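Local atomic coordinates of vacuolar aminopeptidase 1 (Saccharomyces cerevisiae S288c, PDB entry 4R8F), a protein that removes N-terminal, preferably neutral or hydrophobic, amino acids from peptides in the yeast vacuole as a zinc-dependent dodecamer, and is the major cargo of the Cvt pathway. Residues A[86-91]-A[258-263]; A[114-119]-A[292-297]; A[75-80]-A[282-287]; A[49-54]-A[68-73]. All blocks are in the same frame, centred on the assembly; numbering follows the deposited sequence.

All four contacts touch or abut the central nine-stranded mixed sheet. Along the chain contact 4 closes first, within residues 49-73; contacts 1, 2 and 3 join residues 75-119 to residues 258-297. Contacts 1 and 2 have centres 12 Å apart and share the zinc site, linked directly by a probable hydrogen bond between Asp90 OD2 and Tyr116 OH. Contacts 3 and 4, 11 Å apart between centres, meet where strands 66-72 and 286-292 pair. Contacts 2 and 3 have centres about 36 Å apart, on opposite sides of the chain's centre. Strand 286-292 thus runs from the packing of contacts 3 and 4 to the metal-binding loop of contact 2.

Contact 1 (A[86-91]-A[258-263]); sequences GSHVDA and LDDRLC
Asp260 sets its CB over one face of the His88 imidazole, 3.3 Å from the ring centroid and 20° off the normal, which defines a CH-pi contact displaced toward the rim. The same side chain continues past the ring to Ser87, whose OG donates to Asp260 OD2 across 2.6 Å, approaching from above the carboxylate plane. His88 has CG placed between its backbone N and carbonyl carbon (chi1 65°), a rotation that folds the ring over onto this methylene. The ring is steadied from within its own turn, where ND1 makes two weak bonds, to Asp90 OD1 at 3.1 Å and to Asp90 O at 3.3 Å, while NE2 is hydrogen-bonded to Asp341. Asp90 OD2 is hydrogen-bonded to Tyr116 OH. His88 and Asp341 are ligands of the first zinc, and Asp259, just before a cis peptide bond, binds both metals. The contact joins the end of strand 83-88 to the first part of the helix that runs on to residue 276, and forms part of the two-zinc centre of M18 aminopeptidases. Beyond the metal site Arg261 takes over. Its chain is extended from CG to NE, and it grips one backbone carbonyl side-on: Val89 O receives NE at 2.8 Å and NH2 at 2.9 Å, lying only 4° out of the guanidinium plane. Ala91 CB rests over one face of that group, 3.9 Å above it. The remaining nitrogen of Arg261, NH1, bonds to Pro20 O, and side chains of helices 9-18 and 22-34, including Ile16 and Val25, pack against the arginine.

Contact 2 (A[114-119]-A[292-297]); sequences APYGGT and YDNEEI
Asn294 ND2 donates to Tyr116 OH across 3.0 Å, with an N-H...O angle of 163° and the oxygen within 1° of the amide plane. The amide is fixed in rotation from its other end, where OD1 bonds to Thr301, and the tyrosine hydroxyl has a second partner in Asp90 OD2. Asn294 is placed in turn by its own backbone N, which bonds to Asp293 OD1 at 2.7 Å. Apolar contact is made over the ring face, not at the hydroxyl: Ile297 CD1 stands 3.8 Å from the Tyr116 ring centroid, a CH-pi contact whose shortest approach is 3.4 Å to CE1. With CG opposite the backbone N (chi1 171°), the Tyr116 ring extends from the strand end to reach both partners. A leucine here would probably leave the Asn294 amide and Asp90 carboxylate without their shared hydroxyl and Ile297 without its ring face. The backbone of Gly117 packs against the Glu296 side chain, its CA 3.8 Å from Glu296 CB, and a beta carbon on this glycine would clash there. Asn373 of a neighbouring subunit bonds to Gly117 N, and Thr378 of that same subunit bonds to Asp293 OD2. The end of strand 108-116, in the six-stranded antiparallel sheet, packs against the loop whose Glu295 and Glu296 bind both zinc ions, at a subunit-bordered active site of the M18 peptidase family.

Contact 3 (A[75-80]-A[282-287]); sequences NWRAEK and ESDLFS
Phe286 directs its ring edge at one face of the Trp76 indole, with CD2 3.7 Å above the plane and over its centre. The six-membered ring of Trp76 and the Phe286 ring have centroids 5.1 Å apart and planes at 84°, the criteria of a T-shaped stack. Phe286 CB reaches the five-membered ring, 3.6 Å from its centroid, as a CH-pi contact over the same face. Ala78 N lies on the opposite face. Trp76 CG, opposite the backbone N (chi1 -178°), carries the indole out to Phe286. At the edge, Asp284 O comes within 3.3 Å of Trp76 CD1, and NE1 is hydrogen-bonded to Gly81 O. An alanine in place of Trp76 is likely to open a gap beside Phe286 and leave the Gly81 carbonyl without its indole donor. Charge contacts are looser: Asp284 OD2 forms long salt bridges to Arg77 NH2 (3.7 Å) and Lys80 NZ (3.8 Å), the first with the oxygen well out of the guanidinium plane. Asn75 N gives its hydrogen to Ser283 O at 2.9 Å, and Ser283 OG accepts from Leu285 N in an ST turn. Residues 75-80 connect strands 66-72 and 83-88 across the start of strand 286-292, which lies between them; Val331 of helix 328-333 and Ser318 of helix 309-321 touch Trp76, while Phe70 and Leu72 of strand 66-72 touch Phe286.

Contact 4 (A[49-54]-A[68-73]); sequences DSIGED and SAFILG
Ile51 meets Leu72 and Phe70 with two separate branches. Its CG2 lies 4.1 Å from Leu72 CD2, methyl against methyl, while CD1 comes to the edge of the phenyl ring, near its plane, 4.3 Å from Phe70 CE2. Branching at CB gives the two arms, and the first torsion aims them: CG1 lies opposite the carbonyl carbon (chi1 -51°), which puts CG2 opposite the backbone N, and the arms part toward two residues, i and i+2, on one face of the strand. The Ile51 and Leu72 side chains run at roughly a right angle. Contact is light, with 153 Å² buried in all, and both side-chain approaches are apolar. At the far end the main chains come closer together, Asp54 and Gly73 having CA atoms 7.0 Å apart, but Asp54 O and Leu72 O are two acceptors, 4.1 Å from one another. The loop 49-54 leads into strand 56-62, which pairs antiparallel with strand 66-72 to form a beta hairpin in the nine-stranded mixed sheet; Phe70 and Leu72 lie on the sheet face that helix 309-321 packs on. That helix supplies the next shell, with Val313 and Ser317 on Phe70 and Phe321 on Leu72. Leu41 packs on Ile51. The strand itself is fixed by backbone bonds of Phe70 with Phe58 and Leu72 with Gly56 on one edge, and of Ala69 with Val289 and Ile71 with Ser287 on the other. Ala69 and Ile71, facing the other side of the strand from Phe70 and Leu72, pack on helix 258-276 through Leu271.

Contact 1 (A[86-91]-A[258-263])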
loop_
_atom_site.group_PDB
_atom_site.type_symbol
_atom_site.label_atom_id
_atom_site.label_comp_id
_atom_site.label_asym_id
_atom_site.label_seq_id
_atom_site.Cartn_x
_atom_site.Cartn_y
_atom_site.Cartn_z
ATOM N N GLY A 86 -0.307 -50.423 -7.573
ATOM C CA GLY A 86 0.053 -49.416 -8.565
ATOM C C GLY A 86 0.941 -48.367 -7.924
ATOM O O GLY A 86 0.664 -47.901 -6.820
ATOM N N SER A 87 2.009 -47.995 -8.617
ATOM C CA SER A 87 2.973 -47.037 -8.094
ATOM C C SER A 87 3.632 -46.303 -9.253
ATOM O O SER A 87 3.393 -46.634 -10.414
ATOM C CB SER A 87 4.028 -47.766 -7.267
ATOM O OG SER A 87 4.804 -46.849 -6.518
ATOM N N HIS A 88 4.450 -45.299 -8.948
ATOM C CA HIS A 88 5.150 -44.573 -10.005
ATOM C C HIS A 88 6.662 -44.615 -9.822
ATOM O O HIS A 88 7.165 -44.707 -8.701
ATOM C CB HIS A 88 4.607 -43.143 -10.181
ATOM C CG HIS A 88 4.830 -42.236 -9.009
ATOM N ND1 HIS A 88 5.897 -41.363 -8.938
ATOM C CD2 HIS A 88 4.099 -42.024 -7.889
ATOM C CE1 HIS A 88 5.826 -40.670 -7.817
ATOM N NE2 HIS A 88 4.744 -41.051 -7.161
ATOM N N VAL A 89 7.369 -44.591 -10.950
ATOM C CA VAL A 89 8.829 -44.683 -10.964
ATOM C C VAL A 89 9.528 -43.412 -11.460
ATOM O O VAL A 89 10.752 -43.311 -11.348
ATOM C CB VAL A 89 9.329 -45.899 -11.786
ATOM C CG1 VAL A 89 9.099 -47.189 -11.010
ATOM C CG2 VAL A 89 8.685 -45.955 -13.170
ATOM N N ASP A 90 8.777 -42.454 -12.006
ATOM C CA ASP A 90 9.362 -41.153 -12.339
ATOM C C ASP A 90 9.627 -40.384 -11.055
ATOM O O ASP A 90 8.931 -40.555 -10.052
ATOM C CB ASP A 90 8.474 -40.334 -13.289
ATOM C CG ASP A 90 7.174 -39.879 -12.648
ATOM O OD1 ASP A 90 6.542 -40.694 -11.936
ATOM O OD2 ASP A 90 6.776 -38.712 -12.875
ATOM N N ALA A 91 10.658 -39.554 -11.095
ATOM C CA ALA A 91 11.051 -38.736 -9.959
ATOM C C ALA A 91 11.354 -37.339 -10.455
ATOM O O ALA A 91 11.560 -37.132 -11.650
ATOM C CB ALA A 91 12.274 -39.334 -9.281
ATOM N N LEU A 258 13.356 -40.813 -3.508
ATOM C CA LEU A 258 12.501 -41.735 -2.745
ATOM C C LEU A 258 11.056 -41.779 -3.244
ATOM O O LEU A 258 10.412 -42.822 -3.165
ATOM C CB LEU A 258 12.507 -41.396 -1.253
ATOM C CG LEU A 258 13.788 -41.652 -0.455
ATOM C CD1 LEU A 258 13.476 -41.658 1.033
ATOM C CD2 LEU A 258 14.446 -42.960 -0.856
ATOM N N ASP A 259 10.556 -40.652 -3.748
ATOM C CA ASP A 259 9.195 -40.556 -4.281
ATOM C C ASP A 259 9.216 -40.780 -5.808
ATOM O O ASP A 259 9.732 -39.940 -6.544
ATOM C CB ASP A 259 8.599 -39.183 -3.934
ATOM C CG ASP A 259 7.207 -38.967 -4.522
ATOM O OD1 ASP A 259 6.389 -39.913 -4.543
ATOM O OD2 ASP A 259 6.928 -37.829 -4.956
ATOM N N ASP A 260 8.682 -41.898 -6.299
ATOM C CA ASP A 260 8.101 -42.969 -5.489
ATOM C C ASP A 260 8.801 -44.290 -5.801
ATOM O O ASP A 260 8.162 -45.340 -5.923
ATOM C CB ASP A 260 6.597 -43.065 -5.749
ATOM C CG ASP A 260 5.887 -43.973 -4.770
ATOM O OD1 ASP A 260 6.318 -44.052 -3.597
ATOM O OD2 ASP A 260 4.893 -44.608 -5.183
ATOM N N ARG A 261 10.125 -44.225 -5.915
ATOM C CA ARG A 261 10.940 -45.421 -6.088
ATOM C C ARG A 261 11.005 -46.273 -4.819
ATOM O O ARG A 261 11.394 -47.433 -4.874
ATOM C CB ARG A 261 12.345 -45.048 -6.566
ATOM C CG ARG A 261 12.389 -44.883 -8.074
ATOM C CD ARG A 261 13.471 -43.939 -8.569
ATOM N NE ARG A 261 13.067 -43.340 -9.840
ATOM C CZ ARG A 261 13.879 -42.685 -10.665
ATOM N NH1 ARG A 261 15.166 -42.534 -10.375
ATOM N NH2 ARG A 261 13.393 -42.181 -11.798
ATOM N N LEU A 262 10.615 -45.692 -3.687
ATOM C CA LEU A 262 10.542 -46.413 -2.424
ATOM C C LEU A 262 9.387 -47.417 -2.391
ATOM O O LEU A 262 9.588 -48.577 -2.034
ATOM C CB LEU A 262 10.414 -45.418 -1.268
ATOM C CG LEU A 262 10.348 -45.961 0.161
ATOM C CD1 LEU A 262 11.431 -46.992 0.425
ATOM C CD2 LEU A 262 10.462 -44.811 1.149
ATOM N N CYS A 263 8.183 -46.973 -2.747
ATOM C CA CYS A 263 7.027 -47.873 -2.815
ATOM C C CYS A 263 7.164 -48.855 -3.977
ATOM O O CYS A 263 6.813 -50.027 -3.850
ATOM C CB CYS A 263 5.719 -47.096 -2.976
ATOM S SG CYS A 263 5.201 -46.133 -1.535
#

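Contact 2 (A[114-119]-A[292-297])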
loop_
_atom_site.group_PDB
_atom_site.type_symbol
_atom_site.label_atom_id
_atom_site.label_comp_id
_atom_site.label_asym_id
_atom_site.label_seq_id
_atom_site.Cartn_x
_atom_site.Cartn_y
_atom_site.Cartn_z
ATOM N N ALA A 114 15.790 -28.190 -18.262
ATOM C CA ALA A 114 14.467 -27.855 -17.784
ATOM C C ALA A 114 14.127 -28.710 -16.575
ATOM O O ALA A 114 14.532 -29.870 -16.507
ATOM C CB ALA A 114 13.450 -28.078 -18.884
ATOM N N PRO A 115 13.374 -28.146 -15.618
ATOM C CA PRO A 115 12.933 -28.968 -14.499
ATOM C C PRO A 115 11.829 -29.924 -14.930
ATOM O O PRO A 115 10.982 -29.565 -15.749
ATOM C CB PRO A 115 12.393 -27.948 -13.484
ATOM C CG PRO A 115 12.365 -26.625 -14.172
ATOM C CD PRO A 115 12.737 -26.820 -15.608
ATOM N N TYR A 116 11.853 -31.132 -14.387
ATOM C CA TYR A 116 10.796 -32.100 -14.621
ATOM C C TYR A 116 10.010 -32.311 -13.329
ATOM O O TYR A 116 10.580 -32.689 -12.306
ATOM C CB TYR A 116 11.377 -33.429 -15.107
ATOM C CG TYR A 116 10.348 -34.527 -15.159
ATOM C CD1 TYR A 116 9.528 -34.684 -16.269
ATOM C CD2 TYR A 116 10.171 -35.393 -14.083
ATOM C CE1 TYR A 116 8.571 -35.681 -16.316
ATOM C CE2 TYR A 116 9.217 -36.391 -14.119
ATOM C CZ TYR A 116 8.420 -36.533 -15.239
ATOM O OH TYR A 116 7.468 -37.523 -15.282
ATOM N N GLY A 117 8.706 -32.052 -13.383
ATOM C CA GLY A 117 7.804 -32.355 -12.269
ATOM C C GLY A 117 7.642 -31.265 -11.226
ATOM O O GLY A 117 6.992 -31.478 -10.201
ATOM N N GLY A 118 8.220 -30.096 -11.479
ATOM C CA GLY A 118 8.115 -28.983 -10.546
ATOM C C GLY A 118 8.807 -27.740 -11.066
ATOM O O GLY A 118 9.420 -27.759 -12.134
ATOM N N THR A 119 8.673 -26.648 -10.322
ATOM C CA THR A 119 9.529 -25.481 -10.494
ATOM C C THR A 119 10.547 -25.620 -9.374
ATOM O O THR A 119 10.238 -25.357 -8.208
ATOM C CB THR A 119 8.743 -24.161 -10.378
ATOM O OG1 THR A 119 8.143 -24.061 -9.079
ATOM C CG2 THR A 119 7.652 -24.092 -11.445
ATOM N N TYR A 292 4.147 -46.869 -13.109
ATOM C CA TYR A 292 3.853 -45.818 -14.083
ATOM C C TYR A 292 4.902 -44.713 -14.157
ATOM O O TYR A 292 5.622 -44.445 -13.203
ATOM C CB TYR A 292 2.513 -45.174 -13.759
ATOM C CG TYR A 292 1.359 -46.121 -13.850
ATOM C CD1 TYR A 292 0.789 -46.426 -15.077
ATOM C CD2 TYR A 292 0.833 -46.718 -12.712
ATOM C CE1 TYR A 292 -0.275 -47.303 -15.170
ATOM C CE2 TYR A 292 -0.233 -47.595 -12.795
ATOM C CZ TYR A 292 -0.779 -47.881 -14.028
ATOM O OH TYR A 292 -1.836 -48.743 -14.120
ATOM N N ASP A 293 4.953 -44.078 -15.321
ATOM C CA ASP A 293 5.728 -42.866 -15.563
ATOM C C ASP A 293 4.795 -41.658 -15.366
ATOM O O ASP A 293 3.585 -41.820 -15.215
ATOM C CB ASP A 293 6.246 -42.907 -17.007
ATOM C CG ASP A 293 7.382 -41.937 -17.274
ATOM O OD1 ASP A 293 7.730 -41.122 -16.397
ATOM O OD2 ASP A 293 7.932 -41.989 -18.398
ATOM N N ASN A 294 5.376 -40.459 -15.342
ATOM C CA ASN A 294 4.641 -39.189 -15.412
ATOM C C ASN A 294 3.590 -38.911 -14.337
ATOM O O ASN A 294 2.615 -38.213 -14.604
ATOM C CB ASN A 294 3.997 -39.023 -16.797
ATOM C CG ASN A 294 4.996 -39.124 -17.935
ATOM O OD1 ASN A 294 4.645 -39.577 -19.021
ATOM N ND2 ASN A 294 6.238 -38.699 -17.703
ATOM N N GLU A 295 3.787 -39.421 -13.126
ATOM C CA GLU A 295 2.917 -39.053 -12.002
ATOM C C GLU A 295 3.177 -37.614 -11.548
ATOM O O GLU A 295 2.244 -36.905 -11.165
ATOM C CB GLU A 295 3.097 -40.020 -10.828
ATOM C CG GLU A 295 1.999 -39.930 -9.773
ATOM C CD GLU A 295 2.201 -38.799 -8.771
ATOM O OE1 GLU A 295 1.184 -38.223 -8.311
ATOM O OE2 GLU A 295 3.367 -38.480 -8.441
ATOM N N GLU A 296 4.438 -37.186 -11.610
ATOM C CA GLU A 296 4.821 -35.822 -11.230
ATOM C C GLU A 296 4.268 -34.771 -12.211
ATOM O O GLU A 296 4.281 -33.572 -11.924
ATOM C CB GLU A 296 6.349 -35.695 -11.159
ATOM C CG GLU A 296 7.040 -36.625 -10.163
ATOM C CD GLU A 296 6.687 -36.337 -8.714
ATOM O OE1 GLU A 296 6.162 -35.240 -8.419
ATOM O OE2 GLU A 296 6.942 -37.213 -7.855
ATOM N N ILE A 297 3.786 -35.243 -13.360
ATOM C CA ILE A 297 3.305 -34.404 -14.450
ATOM C C ILE A 297 1.775 -34.467 -14.595
ATOM O O ILE A 297 1.206 -33.807 -15.464
ATOM C CB ILE A 297 4.088 -34.780 -15.748
ATOM C CG1 ILE A 297 5.056 -33.659 -16.116
ATOM C CG2 ILE A 297 3.203 -35.109 -16.949
ATOM C CD1 ILE A 297 6.177 -33.512 -15.119
#

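Contact 3 (A[75-80]-A[282-287])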
loop_
_atom_site.group_PDB
_atom_site.type_symbol
_atom_site.label_atom_id
_atom_site.label_comp_id
_atom_site.label_asym_id
_atom_site.label_seq_id
_atom_site.Cartn_x
_atom_site.Cartn_y
_atom_site.Cartn_z
ATOM N N ASN A 75 -6.211 -71.455 -12.594
ATOM C CA ASN A 75 -7.602 -71.569 -12.190
ATOM C C ASN A 75 -8.275 -70.225 -11.924
ATOM O O ASN A 75 -9.320 -70.172 -11.273
ATOM C CB ASN A 75 -7.671 -72.428 -10.934
ATOM C CG ASN A 75 -6.939 -73.743 -11.106
ATOM O OD1 ASN A 75 -7.109 -74.425 -12.118
ATOM N ND2 ASN A 75 -6.112 -74.102 -10.126
ATOM N N TRP A 76 -7.685 -69.143 -12.423
ATOM C CA TRP A 76 -8.271 -67.828 -12.238
ATOM C C TRP A 76 -9.581 -67.713 -13.013
ATOM O O TRP A 76 -9.761 -68.334 -14.056
ATOM C CB TRP A 76 -7.303 -66.720 -12.661
ATOM C CG TRP A 76 -7.882 -65.373 -12.437
ATOM C CD1 TRP A 76 -8.041 -64.743 -11.241
ATOM C CD2 TRP A 76 -8.436 -64.507 -13.426
ATOM N NE1 TRP A 76 -8.645 -63.528 -11.424
ATOM C CE2 TRP A 76 -8.896 -63.355 -12.760
ATOM C CE3 TRP A 76 -8.587 -64.591 -14.816
ATOM C CZ2 TRP A 76 -9.494 -62.288 -13.433
ATOM C CZ3 TRP A 76 -9.177 -63.531 -15.486
ATOM C CH2 TRP A 76 -9.623 -62.393 -14.792
ATOM N N ARG A 77 -10.486 -66.906 -12.474
ATOM C CA ARG A 77 -11.792 -66.649 -13.065
ATOM C C ARG A 77 -12.169 -65.224 -12.722
ATOM O O ARG A 77 -11.630 -64.653 -11.781
ATOM C CB ARG A 77 -12.838 -67.618 -12.500
ATOM C CG ARG A 77 -12.404 -68.255 -11.186
ATOM C CD ARG A 77 -13.571 -68.728 -10.339
ATOM N NE ARG A 77 -13.191 -69.353 -9.062
ATOM C CZ ARG A 77 -12.250 -70.286 -8.875
ATOM N NH1 ARG A 77 -11.541 -70.795 -9.879
ATOM N NH2 ARG A 77 -12.024 -70.744 -7.645
ATOM N N ALA A 78 -13.117 -64.669 -13.466
ATOM C CA ALA A 78 -13.537 -63.280 -13.288
ATOM C C ALA A 78 -13.887 -62.932 -11.845
ATOM O O ALA A 78 -13.534 -61.860 -11.358
ATOM C CB ALA A 78 -14.713 -62.958 -14.202
ATOM N N GLU A 79 -14.562 -63.844 -11.157
ATOM C CA GLU A 79 -15.073 -63.569 -9.813
ATOM C C GLU A 79 -13.964 -63.453 -8.753
ATOM O O GLU A 79 -14.210 -62.982 -7.644
ATOM C CB GLU A 79 -16.107 -64.627 -9.410
ATOM C CG GLU A 79 -17.437 -64.532 -10.160
ATOM C CD GLU A 79 -17.438 -65.179 -11.549
ATOM O OE1 GLU A 79 -16.503 -65.945 -11.892
ATOM O OE2 GLU A 79 -18.400 -64.922 -12.314
ATOM N N LYS A 80 -12.752 -63.878 -9.104
ATOM C CA LYS A 80 -11.589 -63.745 -8.230
ATOM C C LYS A 80 -10.974 -62.349 -8.233
ATOM O O LYS A 80 -10.312 -61.961 -7.270
ATOM C CB LYS A 80 -10.515 -64.765 -8.623
ATOM C CG LYS A 80 -10.835 -66.172 -8.165
ATOM C CD LYS A 80 -10.774 -66.235 -6.649
ATOM C CE LYS A 80 -11.122 -67.601 -6.107
ATOM N NZ LYS A 80 -11.250 -67.514 -4.628
ATOM N N GLU A 282 -1.319 -74.237 -9.586
ATOM C CA GLU A 282 -2.134 -74.466 -8.396
ATOM C C GLU A 282 -2.732 -73.160 -7.880
ATOM O O GLU A 282 -3.115 -73.078 -6.712
ATOM C CB GLU A 282 -1.286 -75.076 -7.276
ATOM C CG GLU A 282 -0.217 -76.069 -7.719
ATOM C CD GLU A 282 0.861 -76.268 -6.666
ATOM O OE1 GLU A 282 0.870 -75.525 -5.656
ATOM O OE2 GLU A 282 1.709 -77.167 -6.854
ATOM N N SER A 283 -2.811 -72.142 -8.737
ATOM C CA SER A 283 -3.265 -70.822 -8.313
ATOM C C SER A 283 -4.550 -70.430 -9.016
ATOM O O SER A 283 -4.755 -70.746 -10.188
ATOM C CB SER A 283 -2.189 -69.768 -8.588
ATOM O OG SER A 283 -2.567 -68.505 -8.061
ATOM N N ASP A 284 -5.407 -69.734 -8.281
ATOM C CA ASP A 284 -6.627 -69.157 -8.832
ATOM C C ASP A 284 -6.617 -67.627 -8.706
ATOM O O ASP A 284 -7.667 -66.990 -8.788
ATOM C CB ASP A 284 -7.864 -69.752 -8.143
ATOM C CG ASP A 284 -7.803 -69.661 -6.629
ATOM O OD1 ASP A 284 -6.797 -69.157 -6.081
ATOM O OD2 ASP A 284 -8.773 -70.112 -5.983
ATOM N N LEU A 285 -5.429 -67.049 -8.521
ATOM C CA LEU A 285 -5.285 -65.603 -8.344
ATOM C C LEU A 285 -4.676 -64.937 -9.568
ATOM O O LEU A 285 -3.974 -65.571 -10.356
ATOM C CB LEU A 285 -4.412 -65.297 -7.126
ATOM C CG LEU A 285 -4.932 -65.826 -5.792
ATOM C CD1 LEU A 285 -3.966 -65.455 -4.682
ATOM C CD2 LEU A 285 -6.325 -65.285 -5.500
ATOM N N PHE A 286 -4.964 -63.648 -9.707
ATOM C CA PHE A 286 -4.365 -62.796 -10.725
ATOM C C PHE A 286 -3.766 -61.616 -9.960
ATOM O O PHE A 286 -4.496 -60.828 -9.359
ATOM C CB PHE A 286 -5.447 -62.329 -11.699
ATOM C CG PHE A 286 -4.930 -61.727 -12.986
ATOM C CD1 PHE A 286 -3.618 -61.283 -13.130
ATOM C CD2 PHE A 286 -5.801 -61.560 -14.051
ATOM C CE1 PHE A 286 -3.187 -60.719 -14.318
ATOM C CE2 PHE A 286 -5.373 -60.993 -15.236
ATOM C CZ PHE A 286 -4.064 -60.573 -15.370
ATOM N N SER A 287 -2.437 -61.520 -9.961
ATOM C CA SER A 287 -1.720 -60.518 -9.173
ATOM C C SER A 287 -0.850 -59.667 -10.070
ATOM O O SER A 287 -0.297 -60.173 -11.041
ATOM C CB SER A 287 -0.846 -61.205 -8.129
ATOM O OG SER A 287 -1.642 -61.803 -7.126
HETATM O O HOH W 1 -7.236 -62.846 -8.093
#

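Contact 4 (A[49-54]-A[68-73])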
loop_
_atom_site.group_PDB
_atom_site.type_symbol
_atom_site.label_atom_id
_atom_site.label_comp_id
_atom_site.label_asym_id
_atom_site.label_seq_id
_atom_site.Cartn_x
_atom_site.Cartn_y
_atom_site.Cartn_z
ATOM N N ASP A 49 -1.048 -66.694 -28.162
ATOM C CA ASP A 49 -0.198 -67.885 -28.203
ATOM C C ASP A 49 0.989 -67.837 -27.235
ATOM O O ASP A 49 1.791 -68.768 -27.198
ATOM C CB ASP A 49 0.288 -68.127 -29.636
ATOM C CG ASP A 49 -0.855 -68.420 -30.597
ATOM O OD1 ASP A 49 -1.813 -69.117 -30.196
ATOM O OD2 ASP A 49 -0.804 -67.945 -31.752
ATOM N N SER A 50 1.095 -66.761 -26.456
ATOM C CA SER A 50 2.135 -66.631 -25.437
ATOM C C SER A 50 1.622 -66.963 -24.038
ATOM O O SER A 50 2.411 -67.285 -23.156
ATOM C CB SER A 50 2.703 -65.212 -25.445
ATOM O OG SER A 50 3.035 -64.818 -26.759
ATOM N N ILE A 51 0.308 -66.865 -23.834
ATOM C CA ILE A 51 -0.311 -67.206 -22.554
ATOM C C ILE A 51 -1.315 -68.334 -22.761
ATOM O O ILE A 51 -2.203 -68.249 -23.620
ATOM C CB ILE A 51 -1.016 -65.992 -21.912
ATOM C CG1 ILE A 51 -0.058 -64.796 -21.855
ATOM C CG2 ILE A 51 -1.523 -66.350 -20.517
ATOM C CD1 ILE A 51 -0.581 -63.605 -21.083
ATOM N N GLY A 52 -1.170 -69.382 -21.954
ATOM C CA GLY A 52 -1.944 -70.609 -22.116
ATOM C C GLY A 52 -2.809 -70.927 -20.917
ATOM O O GLY A 52 -2.965 -70.108 -20.008
ATOM N N GLU A 53 -3.354 -72.140 -20.922
ATOM C CA GLU A 53 -4.255 -72.625 -19.873
ATOM C C GLU A 53 -3.608 -72.597 -18.492
ATOM O O GLU A 53 -4.286 -72.380 -17.490
ATOM C CB GLU A 53 -4.712 -74.057 -20.196
ATOM C CG GLU A 53 -3.623 -75.115 -20.006
ATOM C CD GLU A 53 -3.891 -76.423 -20.740
ATOM O OE1 GLU A 53 -4.885 -76.510 -21.497
ATOM O OE2 GLU A 53 -3.090 -77.371 -20.562
ATOM N N ASP A 54 -2.297 -72.822 -18.452
ATOM C CA ASP A 54 -1.551 -72.891 -17.203
ATOM C C ASP A 54 -1.356 -71.531 -16.548
ATOM O O ASP A 54 -1.022 -71.464 -15.374
ATOM C CB ASP A 54 -0.176 -73.531 -17.438
ATOM C CG ASP A 54 -0.237 -75.053 -17.529
ATOM O OD1 ASP A 54 -1.350 -75.628 -17.490
ATOM O OD2 ASP A 54 0.842 -75.675 -17.637
ATOM N N SER A 68 4.648 -53.402 -16.279
ATOM C CA SER A 68 3.653 -54.200 -15.572
ATOM C C SER A 68 4.148 -55.635 -15.439
ATOM O O SER A 68 4.526 -56.252 -16.428
ATOM C CB SER A 68 2.321 -54.179 -16.314
ATOM O OG SER A 68 1.308 -54.820 -15.556
ATOM N N ALA A 69 4.154 -56.146 -14.212
ATOM C CA ALA A 69 4.512 -57.535 -13.933
ATOM C C ALA A 69 3.302 -58.228 -13.328
ATOM O O ALA A 69 2.665 -57.682 -12.427
ATOM C CB ALA A 69 5.687 -57.598 -12.973
ATOM N N PHE A 70 2.983 -59.423 -13.817
ATOM C CA PHE A 70 1.803 -60.132 -13.335
ATOM C C PHE A 70 1.948 -61.649 -13.243
ATOM O O PHE A 70 2.744 -62.274 -13.950
ATOM C CB PHE A 70 0.561 -59.765 -14.162
ATOM C CG PHE A 70 0.745 -59.897 -15.648
ATOM C CD1 PHE A 70 1.475 -58.955 -16.355
ATOM C CD2 PHE A 70 0.169 -60.953 -16.346
ATOM C CE1 PHE A 70 1.641 -59.065 -17.724
ATOM C CE2 PHE A 70 0.331 -61.070 -17.717
ATOM C CZ PHE A 70 1.067 -60.122 -18.407
ATOM N N ILE A 71 1.163 -62.207 -12.326
ATOM C CA ILE A 71 1.073 -63.635 -12.092
ATOM C C ILE A 71 -0.382 -64.009 -12.340
ATOM O O ILE A 71 -1.272 -63.525 -11.646
ATOM C CB ILE A 71 1.470 -63.980 -10.642
ATOM C CG1 ILE A 71 2.866 -63.436 -10.335
ATOM C CG2 ILE A 71 1.435 -65.488 -10.412
ATOM C CD1 ILE A 71 3.241 -63.495 -8.869
ATOM N N LEU A 72 -0.620 -64.844 -13.347
ATOM C CA LEU A 72 -1.968 -65.298 -13.683
ATOM C C LEU A 72 -2.111 -66.781 -13.359
ATOM O O LEU A 72 -1.370 -67.617 -13.883
ATOM C CB LEU A 72 -2.254 -65.055 -15.162
ATOM C CG LEU A 72 -3.585 -65.581 -15.703
ATOM C CD1 LEU A 72 -4.769 -65.010 -14.933
ATOM C CD2 LEU A 72 -3.696 -65.266 -17.185
ATOM N N GLY A 73 -3.072 -67.097 -12.497
ATOM C CA GLY A 73 -3.302 -68.472 -12.065
ATOM C C GLY A 73 -4.017 -69.299 -13.111
ATOM O O GLY A 73 -4.873 -68.793 -13.842
#